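Aminotransferase (Psychrobacter arcticus 273-4, PDB 3IF2) binds pyridoxal 5'-phosphate and probably catalyses transfer of an amino group between amino acids and keto acids, perhaps as a valine-pyruvate transaminase. Local coordinates at residues T342-L347 and I415-A420; K346-A351 and I366-W371; T391-S396 and K431-V436. All blocks are in the same frame, centred on the assembly; numbering follows the deposited sequence.

Contact 1 (T342-L347 and I415-A420)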
loop_
_atom_site.group_PDB
_atom_site.type_symbol
_atom_site.label_atom_id
_atom_site.label_comp_id
_atom_site.label_asym_id
_atom_site.label_seq_id
_atom_site.Cartn_x
_atom_site.Cartn_y
_atom_site.Cartn_z
ATOM N N THR A 342 17.491 11.669 27.536
ATOM C CA THR A 342 18.261 12.150 28.689
ATOM C C THR A 342 18.824 11.002 29.524
ATOM O O THR A 342 20.011 11.003 29.887
ATOM C CB THR A 342 17.401 13.077 29.586
ATOM O OG1 THR A 342 16.905 14.150 28.776
ATOM C CG2 THR A 342 18.192 13.641 30.803
ATOM N N LEU A 343 17.961 10.043 29.828
ATOM C CA LEU A 343 18.325 8.812 30.540
ATOM C C LEU A 343 19.411 8.044 29.783
ATOM O O LEU A 343 20.373 7.595 30.388
ATOM C CB LEU A 343 17.091 7.920 30.685
ATOM C CG LEU A 343 17.185 6.532 31.316
ATOM C CD1 LEU A 343 17.712 6.620 32.802
ATOM C CD2 LEU A 343 15.797 5.857 31.189
ATOM N N ALA A 344 19.236 7.900 28.464
ATOM C CA ALA A 344 20.199 7.205 27.607
ATOM C C ALA A 344 21.570 7.901 27.613
ATOM O O ALA A 344 22.586 7.223 27.754
ATOM C CB ALA A 344 19.652 7.058 26.170
ATOM N N VAL A 345 21.593 9.235 27.486
ATOM C CA VAL A 345 22.857 10.022 27.522
ATOM C C VAL A 345 23.609 9.828 28.853
ATOM O O VAL A 345 24.832 9.646 28.847
ATOM C CB VAL A 345 22.630 11.556 27.271
ATOM C CG1 VAL A 345 23.922 12.370 27.503
ATOM C CG2 VAL A 345 22.078 11.812 25.884
ATOM N N LYS A 346 22.862 9.888 29.968
ATOM C CA LYS A 346 23.379 9.676 31.338
ATOM C C LYS A 346 24.120 8.339 31.352
ATOM O O LYS A 346 25.323 8.299 31.659
ATOM C CB LYS A 346 22.190 9.653 32.344
ATOM C CG LYS A 346 22.399 9.386 33.865
ATOM C CD LYS A 346 22.448 10.664 34.715
ATOM C CE LYS A 346 21.890 10.451 36.153
ATOM N NZ LYS A 346 22.517 9.306 36.887
ATOM N N LEU A 347 23.405 7.279 30.953
ATOM C CA LEU A 347 23.940 5.908 30.925
ATOM C C LEU A 347 25.153 5.742 30.000
ATOM O O LEU A 347 26.113 5.072 30.382
ATOM C CB LEU A 347 22.853 4.892 30.565
ATOM C CG LEU A 347 21.652 4.741 31.505
ATOM C CD1 LEU A 347 20.634 3.810 30.811
ATOM C CD2 LEU A 347 22.013 4.260 32.910
ATOM N N ILE A 415 26.836 4.345 15.177
ATOM C CA ILE A 415 25.695 3.435 15.344
ATOM C C ILE A 415 24.415 4.221 15.664
ATOM O O ILE A 415 24.491 5.311 16.234
ATOM C CB ILE A 415 25.945 2.274 16.386
ATOM C CG1 ILE A 415 25.976 2.763 17.846
ATOM C CG2 ILE A 415 27.231 1.466 16.024
ATOM C CD1 ILE A 415 26.283 1.634 18.857
ATOM N N ARG A 416 23.264 3.693 15.234
ATOM C CA ARG A 416 21.947 4.238 15.611
ATOM C C ARG A 416 21.404 3.337 16.739
ATOM O O ARG A 416 21.471 2.093 16.640
ATOM C CB ARG A 416 20.960 4.260 14.445
ATOM C CG ARG A 416 19.723 5.085 14.720
ATOM C CD ARG A 416 18.641 4.815 13.689
ATOM N NE ARG A 416 18.051 3.492 13.815
ATOM C CZ ARG A 416 17.147 2.975 12.979
ATOM N NH1 ARG A 416 16.682 3.661 11.931
ATOM N NH2 ARG A 416 16.685 1.754 13.213
HETATM N N MSE A 417 20.884 3.978 17.790
HETATM C CA MSE A 417 20.328 3.310 18.978
HETATM C C MSE A 417 18.932 3.848 19.245
HETATM O O MSE A 417 18.758 5.055 19.301
HETATM C CB MSE A 417 21.212 3.625 20.179
HETATM C CG MSE A 417 20.828 2.890 21.449
HETATM SE SE MSE A 417 21.970 3.363 22.923
HETATM C CE MSE A 417 21.386 5.184 23.068
ATOM N N SER A 418 17.949 2.971 19.417
ATOM C CA SER A 418 16.580 3.423 19.692
ATOM C C SER A 418 16.385 3.774 21.176
ATOM O O SER A 418 16.650 2.945 22.050
ATOM C CB SER A 418 15.536 2.383 19.285
ATOM O OG SER A 418 14.215 2.889 19.588
ATOM N N ILE A 419 15.951 5.005 21.447
ATOM C CA ILE A 419 15.582 5.416 22.814
ATOM C C ILE A 419 14.065 5.243 23.084
ATOM O O ILE A 419 13.600 5.690 24.112
ATOM C CB ILE A 419 16.193 6.801 23.258
ATOM C CG1 ILE A 419 15.799 7.986 22.349
ATOM C CG2 ILE A 419 17.729 6.653 23.366
ATOM C CD1 ILE A 419 14.323 8.332 22.354
ATOM N N ALA A 420 13.318 4.612 22.160
ATOM C CA ALA A 420 11.911 4.238 22.375
ATOM C C ALA A 420 11.793 2.983 23.251
ATOM O O ALA A 420 10.731 2.735 23.799
ATOM C CB ALA A 420 11.207 3.984 21.050
#
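A344 of the helix meets M417 and I419, both turned toward it from the strand and its end. R416, just before M417, is turned to the other face, where its NH1 is hydrogen-bonded to OD1 of N217, a residue that binds pyridoxal phosphate. M417, modelled as selenomethionine, brings its terminal methyl CE to 4.0 Å from A344 CB. Its CG stands anti to the backbone N (chi1 -174°), and chi2 continues the extended run; the chain bends only at chi3 (67°), where the methyl turns off beyond SE. The same side chain also touches L348, one helical turn after A344, I430 of helix 423-441 and L368 of the adjoining strand. M417 therefore fills a seam between strand and helices, on the helix-covered face of the six-stranded mixed sheet in the small domain of a fold-type I, aspartate aminotransferase-like enzyme. The strand ends at S418, whose OG accepts the backbone N-H of A420 (3.2 Å) in an ST turn. I419 follows in this turn and makes the closer approach to the helix: its branch methyl CG2 lies 3.4 Å from A344 CB. With chi1 at 58°, CG1 sits between the backbone N and carbonyl carbon, and CD1 leads away from A344 while CG2 meets it. The I419 carbonyl oxygen is hydrogen-bonded to Q340 NE2, and Y337 touches both I419 and A420.

Contact 2 (K346-A351 and I366-W371); sequences KLLKQA and IFLWLW
L348 and L370 reach toward each other from helix and strand and meet tip to tip. Both methyls of L348 take part: CD2 lies 3.7 Å from L370 CD2, and CD1 lies 3.7 Å from L370 CD1, so the two forks abut methyl against methyl. L348 CD1 also comes within 4.1 Å of L368 CD1, two residues back on the strand. In L348 the CG is anti to the carbonyl carbon (chi1 -72°) and chi2 is extended, which carries the fork toward the strand. An alanine in place of L370 is likely to leave both methyls of L348 without their main strand-side partner and open a gap beneath the helix. Farther out, L357 touches both L348 and L370, I359 touches L348, and A344 and V345 hold L368 against the helix one turn earlier. Backbone hydrogen bonds to I415 and M417 fix L370 and L368 in the sheet, while W369 points to the other face, its NE1 hydrogen-bonded to Y189 OH. This is helix-on-sheet packing in the small domain of aspartate aminotransferase-like enzymes, with leucines from one strand face forming an apolar layer under the long helix 324-351.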
loop_
_atom_site.group_PDB
_atom_site.type_symbol
_atom_site.label_atom_id
_atom_site.label_comp_id
_atom_site.label_asym_id
_atom_site.label_seq_id
_atom_site.Cartn_x
_atom_site.Cartn_y
_atom_site.Cartn_z
ATOM N N LYS A 346 22.862 9.888 29.968
ATOM C CA LYS A 346 23.379 9.676 31.338
ATOM C C LYS A 346 24.120 8.339 31.352
ATOM O O LYS A 346 25.323 8.299 31.659
ATOM C CB LYS A 346 22.190 9.653 32.344
ATOM C CG LYS A 346 22.399 9.386 33.865
ATOM C CD LYS A 346 22.448 10.664 34.715
ATOM C CE LYS A 346 21.890 10.451 36.153
ATOM N NZ LYS A 346 22.517 9.306 36.887
ATOM N N LEU A 347 23.405 7.279 30.953
ATOM C CA LEU A 347 23.940 5.908 30.925
ATOM C C LEU A 347 25.153 5.742 30.000
ATOM O O LEU A 347 26.113 5.072 30.382
ATOM C CB LEU A 347 22.853 4.892 30.565
ATOM C CG LEU A 347 21.652 4.741 31.505
ATOM C CD1 LEU A 347 20.634 3.810 30.811
ATOM C CD2 LEU A 347 22.013 4.260 32.910
ATOM N N LEU A 348 25.123 6.376 28.826
ATOM C CA LEU A 348 26.253 6.321 27.869
ATOM C C LEU A 348 27.491 7.004 28.452
ATOM O O LEU A 348 28.593 6.478 28.318
ATOM C CB LEU A 348 25.896 6.899 26.478
ATOM C CG LEU A 348 24.951 6.070 25.601
ATOM C CD1 LEU A 348 24.490 6.872 24.423
ATOM C CD2 LEU A 348 25.607 4.801 25.117
ATOM N N LYS A 349 27.296 8.144 29.117
ATOM C CA LYS A 349 28.395 8.847 29.801
ATOM C C LYS A 349 28.966 8.094 31.011
ATOM O O LYS A 349 30.105 8.323 31.348
ATOM C CB LYS A 349 28.035 10.304 30.147
ATOM C CG LYS A 349 27.956 11.187 28.884
ATOM C CD LYS A 349 27.983 12.685 29.174
ATOM C CE LYS A 349 28.234 13.509 27.885
ATOM N NZ LYS A 349 29.566 13.273 27.199
ATOM N N GLN A 350 28.206 7.206 31.654
ATOM C CA GLN A 350 28.755 6.358 32.742
ATOM C C GLN A 350 29.589 5.221 32.163
ATOM O O GLN A 350 30.601 4.862 32.742
ATOM C CB GLN A 350 27.669 5.760 33.628
ATOM C CG GLN A 350 27.004 6.779 34.502
ATOM C CD GLN A 350 25.694 6.299 35.145
ATOM O OE1 GLN A 350 25.142 5.237 34.807
ATOM N NE2 GLN A 350 25.179 7.111 36.063
ATOM N N ALA A 351 29.131 4.641 31.051
ATOM C CA ALA A 351 29.828 3.535 30.369
ATOM C C ALA A 351 31.126 4.013 29.668
ATOM O O ALA A 351 32.222 3.560 29.984
ATOM C CB ALA A 351 28.881 2.864 29.365
ATOM N N ILE A 366 13.492 9.594 17.626
ATOM C CA ILE A 366 13.484 8.610 18.712
ATOM C C ILE A 366 14.752 7.767 18.807
ATOM O O ILE A 366 14.716 6.623 19.289
ATOM C CB ILE A 366 12.200 7.709 18.545
ATOM C CG1 ILE A 366 12.243 6.836 17.267
ATOM C CG2 ILE A 366 10.932 8.605 18.510
ATOM C CD1 ILE A 366 11.060 5.851 17.119
ATOM N N PHE A 367 15.871 8.342 18.374
ATOM C CA PHE A 367 17.166 7.656 18.321
ATOM C C PHE A 367 18.295 8.505 18.856
ATOM O O PHE A 367 18.213 9.732 18.807
ATOM C CB PHE A 367 17.565 7.355 16.866
ATOM C CG PHE A 367 16.487 6.724 16.049
ATOM C CD1 PHE A 367 16.198 5.363 16.178
ATOM C CD2 PHE A 367 15.755 7.485 15.136
ATOM C CE1 PHE A 367 15.179 4.766 15.415
ATOM C CE2 PHE A 367 14.732 6.891 14.362
ATOM C CZ PHE A 367 14.452 5.532 14.502
ATOM N N LEU A 368 19.333 7.839 19.367
ATOM C CA LEU A 368 20.632 8.484 19.653
ATOM C C LEU A 368 21.643 7.947 18.583
ATOM O O LEU A 368 21.663 6.738 18.251
ATOM C CB LEU A 368 21.123 8.268 21.098
ATOM C CG LEU A 368 20.423 9.107 22.190
ATOM C CD1 LEU A 368 20.874 8.672 23.554
ATOM C CD2 LEU A 368 20.652 10.591 22.028
ATOM N N TRP A 369 22.441 8.859 18.041
ATOM C CA TRP A 369 23.448 8.565 17.015
ATOM C C TRP A 369 24.807 8.730 17.685
ATOM O O TRP A 369 25.186 9.851 18.026
ATOM C CB TRP A 369 23.249 9.532 15.857
ATOM C CG TRP A 369 24.143 9.393 14.662
ATOM C CD1 TRP A 369 25.122 10.260 14.267
ATOM C CD2 TRP A 369 24.107 8.362 13.681
ATOM N NE1 TRP A 369 25.697 9.828 13.116
ATOM C CE2 TRP A 369 25.104 8.658 12.734
ATOM C CE3 TRP A 369 23.337 7.201 13.515
ATOM C CZ2 TRP A 369 25.344 7.850 11.622
ATOM C CZ3 TRP A 369 23.586 6.384 12.405
ATOM C CH2 TRP A 369 24.581 6.719 11.477
ATOM N N LEU A 370 25.495 7.598 17.883
ATOM C CA LEU A 370 26.768 7.515 18.605
ATOM C C LEU A 370 27.923 7.420 17.622
ATOM O O LEU A 370 27.859 6.601 16.706
ATOM C CB LEU A 370 26.786 6.278 19.526
ATOM C CG LEU A 370 25.995 6.295 20.852
ATOM C CD1 LEU A 370 24.628 6.899 20.723
ATOM C CD2 LEU A 370 25.891 4.888 21.433
ATOM N N TRP A 371 28.955 8.258 17.823
ATOM C CA TRP A 371 30.186 8.294 16.998
ATOM C C TRP A 371 31.420 7.919 17.843
ATOM O O TRP A 371 31.816 8.664 18.729
ATOM C CB TRP A 371 30.337 9.679 16.353
ATOM C CG TRP A 371 31.618 9.941 15.574
ATOM C CD1 TRP A 371 32.401 9.021 14.913
ATOM C CD2 TRP A 371 32.187 11.219 15.280
ATOM N NE1 TRP A 371 33.461 9.644 14.290
ATOM C CE2 TRP A 371 33.351 10.994 14.485
ATOM C CE3 TRP A 371 31.842 12.539 15.617
ATOM C CZ2 TRP A 371 34.170 12.044 14.030
ATOM C CZ3 TRP A 371 32.670 13.594 15.165
ATOM C CH2 TRP A 371 33.823 13.331 14.383
#

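Contact 3 (T391-S396 and K431-V436); sequences TLIVPS and KVIGEV
T391 and V432 slide past each other in opposite directions, the hydroxyl of the one passing the branched carbon of the other. T391 OG1 lies 3.8 Å from V432 CB and 3.9 Å from V432 CG2, an apolar flank for a polar atom whose hydrogen bond goes instead to N35 ND2. With chi1 at -60°, OG1 lies beside the backbone N and passes V432, while the methyl CG2, anti to the backbone N, is turned toward I433, though it stays 4.5 Å from I433 CG1. Two residues along, I393 and I433 cross obliquely. I393 CG2 meets I433 CD1 at 4.0 Å, methyl to methyl at the end of an isoleucine arm that is extended at chi2 (167°). The first bond of I433 does not aim at the strand, but the extended arm brings CD1 over to I393. T391 thus lies against both V432 and I433, whereas I393 meets I433. On the exposed side of the helix, K431 NZ pairs with E435 OE2 at 3.1 Å, a salt bridge with a weak hydrogen bond that spans one turn. I393 is also enclosed by Y383 and L386 of helix 379-388 and by I415 of strand 414-418, whereas L392 and V394 face helix 16-29 through A27 and L20. Helix 423-441 thus packs beside the edge where strand 391-392 pairs with strand 35-36 and strand 394-395 joins strand 414-418, with G434 resting against A351 of helix 324-351.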
loop_
_atom_site.group_PDB
_atom_site.type_symbol
_atom_site.label_atom_id
_atom_site.label_comp_id
_atom_site.label_asym_id
_atom_site.label_seq_id
_atom_site.Cartn_x
_atom_site.Cartn_y
_atom_site.Cartn_z
ATOM N N THR A 391 22.667 -8.032 22.052
ATOM C CA THR A 391 22.269 -6.610 21.892
ATOM C C THR A 391 22.278 -6.171 20.403
ATOM O O THR A 391 23.293 -6.313 19.708
ATOM C CB THR A 391 23.151 -5.691 22.761
ATOM O OG1 THR A 391 22.995 -6.063 24.130
ATOM C CG2 THR A 391 22.752 -4.225 22.622
ATOM N N LEU A 392 21.150 -5.628 19.929
ATOM C CA LEU A 392 20.999 -5.225 18.532
ATOM C C LEU A 392 20.891 -3.722 18.366
ATOM O O LEU A 392 20.021 -3.116 18.953
ATOM C CB LEU A 392 19.794 -5.917 17.889
ATOM C CG LEU A 392 20.054 -7.349 17.379
ATOM C CD1 LEU A 392 20.392 -8.329 18.500
ATOM C CD2 LEU A 392 18.847 -7.856 16.589
ATOM N N ILE A 393 21.792 -3.148 17.570
ATOM C CA ILE A 393 21.789 -1.735 17.191
ATOM C C ILE A 393 21.852 -1.716 15.656
ATOM O O ILE A 393 21.803 -2.771 15.048
ATOM C CB ILE A 393 22.931 -0.947 17.920
ATOM C CG1 ILE A 393 24.342 -1.512 17.662
ATOM C CG2 ILE A 393 22.691 -0.984 19.431
ATOM C CD1 ILE A 393 24.891 -1.329 16.267
ATOM N N VAL A 394 21.920 -0.547 15.025
ATOM C CA VAL A 394 22.058 -0.458 13.558
ATOM C C VAL A 394 23.404 0.231 13.212
ATOM O O VAL A 394 23.687 1.319 13.734
ATOM C CB VAL A 394 20.876 0.273 12.903
ATOM C CG1 VAL A 394 20.922 0.102 11.382
ATOM C CG2 VAL A 394 19.548 -0.288 13.417
ATOM N N PRO A 395 24.239 -0.399 12.342
ATOM C CA PRO A 395 25.525 0.228 11.967
ATOM C C PRO A 395 25.319 1.383 10.975
ATOM O O PRO A 395 24.357 1.378 10.197
ATOM C CB PRO A 395 26.315 -0.925 11.343
ATOM C CG PRO A 395 25.297 -1.782 10.721
ATOM C CD PRO A 395 24.010 -1.634 11.557
ATOM N N SER A 396 26.212 2.363 11.031
ATOM C CA SER A 396 26.129 3.571 10.204
ATOM C C SER A 396 26.285 3.442 8.689
ATOM O O SER A 396 25.768 4.290 7.962
ATOM C CB SER A 396 27.172 4.592 10.687
ATOM O OG SER A 396 28.491 4.030 10.816
ATOM N N LYS A 431 25.086 -1.180 28.861
ATOM C CA LYS A 431 26.107 -1.887 29.670
ATOM C C LYS A 431 27.012 -2.752 28.761
ATOM O O LYS A 431 28.232 -2.662 28.859
ATOM C CB LYS A 431 25.465 -2.755 30.780
ATOM C CG LYS A 431 26.438 -3.416 31.795
ATOM C CD LYS A 431 25.662 -4.338 32.757
ATOM C CE LYS A 431 26.534 -4.987 33.826
ATOM N NZ LYS A 431 27.633 -5.816 33.242
ATOM N N VAL A 432 26.391 -3.533 27.865
ATOM C CA VAL A 432 27.104 -4.415 26.914
ATOM C C VAL A 432 27.866 -3.583 25.876
ATOM O O VAL A 432 29.023 -3.888 25.587
ATOM C CB VAL A 432 26.150 -5.441 26.204
ATOM C CG1 VAL A 432 26.928 -6.354 25.243
ATOM C CG2 VAL A 432 25.410 -6.290 27.235
ATOM N N ILE A 433 27.224 -2.547 25.330
ATOM C CA ILE A 433 27.881 -1.598 24.405
ATOM C C ILE A 433 29.124 -0.990 25.058
ATOM O O ILE A 433 30.165 -0.887 24.417
ATOM C CB ILE A 433 26.940 -0.456 23.945
ATOM C CG1 ILE A 433 25.859 -0.995 22.989
ATOM C CG2 ILE A 433 27.722 0.664 23.229
ATOM C CD1 ILE A 433 24.706 -0.038 22.736
ATOM N N GLY A 434 29.023 -0.633 26.336
ATOM C CA GLY A 434 30.146 -0.073 27.061
ATOM C C GLY A 434 31.298 -1.047 27.235
ATOM O O GLY A 434 32.454 -0.694 26.981
ATOM N N GLU A 435 30.986 -2.274 27.656
ATOM C CA GLU A 435 32.005 -3.303 27.891
ATOM C C GLU A 435 32.750 -3.639 26.604
ATOM O O GLU A 435 33.977 -3.541 26.569
ATOM C CB GLU A 435 31.401 -4.560 28.545
ATOM C CG GLU A 435 31.065 -4.350 30.043
ATOM C CD GLU A 435 30.173 -5.434 30.648
ATOM O OE1 GLU A 435 29.235 -5.907 29.960
ATOM O OE2 GLU A 435 30.382 -5.783 31.836
ATOM N N VAL A 436 32.000 -3.948 25.545
ATOM C CA VAL A 436 32.595 -4.311 24.248
ATOM C C VAL A 436 33.497 -3.196 23.678
ATOM O O VAL A 436 34.649 -3.479 23.301
ATOM C CB VAL A 436 31.519 -4.765 23.222
ATOM C CG1 VAL A 436 32.119 -4.965 21.828
ATOM C CG2 VAL A 436 30.842 -6.051 23.711
#

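Overall arrangement
Helix 324-351 supplies the first segments of contacts 1 and 2, which share K346 and L347. From its end the chain runs through strand 357-360 and turns back, so contact 2 closes a short loop at strand 367-372. That loop lies inside the longer one closed by contact 1 when strand 414-418 arrives alongside strand 367-372. Contact 3 opens at 391-396, within the contact 1 loop but after contact 2 has closed, and closes only at helix 423-441; it therefore crosses contact 1 and follows contact 2 in series. Strand 414-418 links all three: contacts 1 and 2 tie helix 324-351 to the six-stranded sheet, and contact 3 ties helix 423-441 to residues 391-395 at its border.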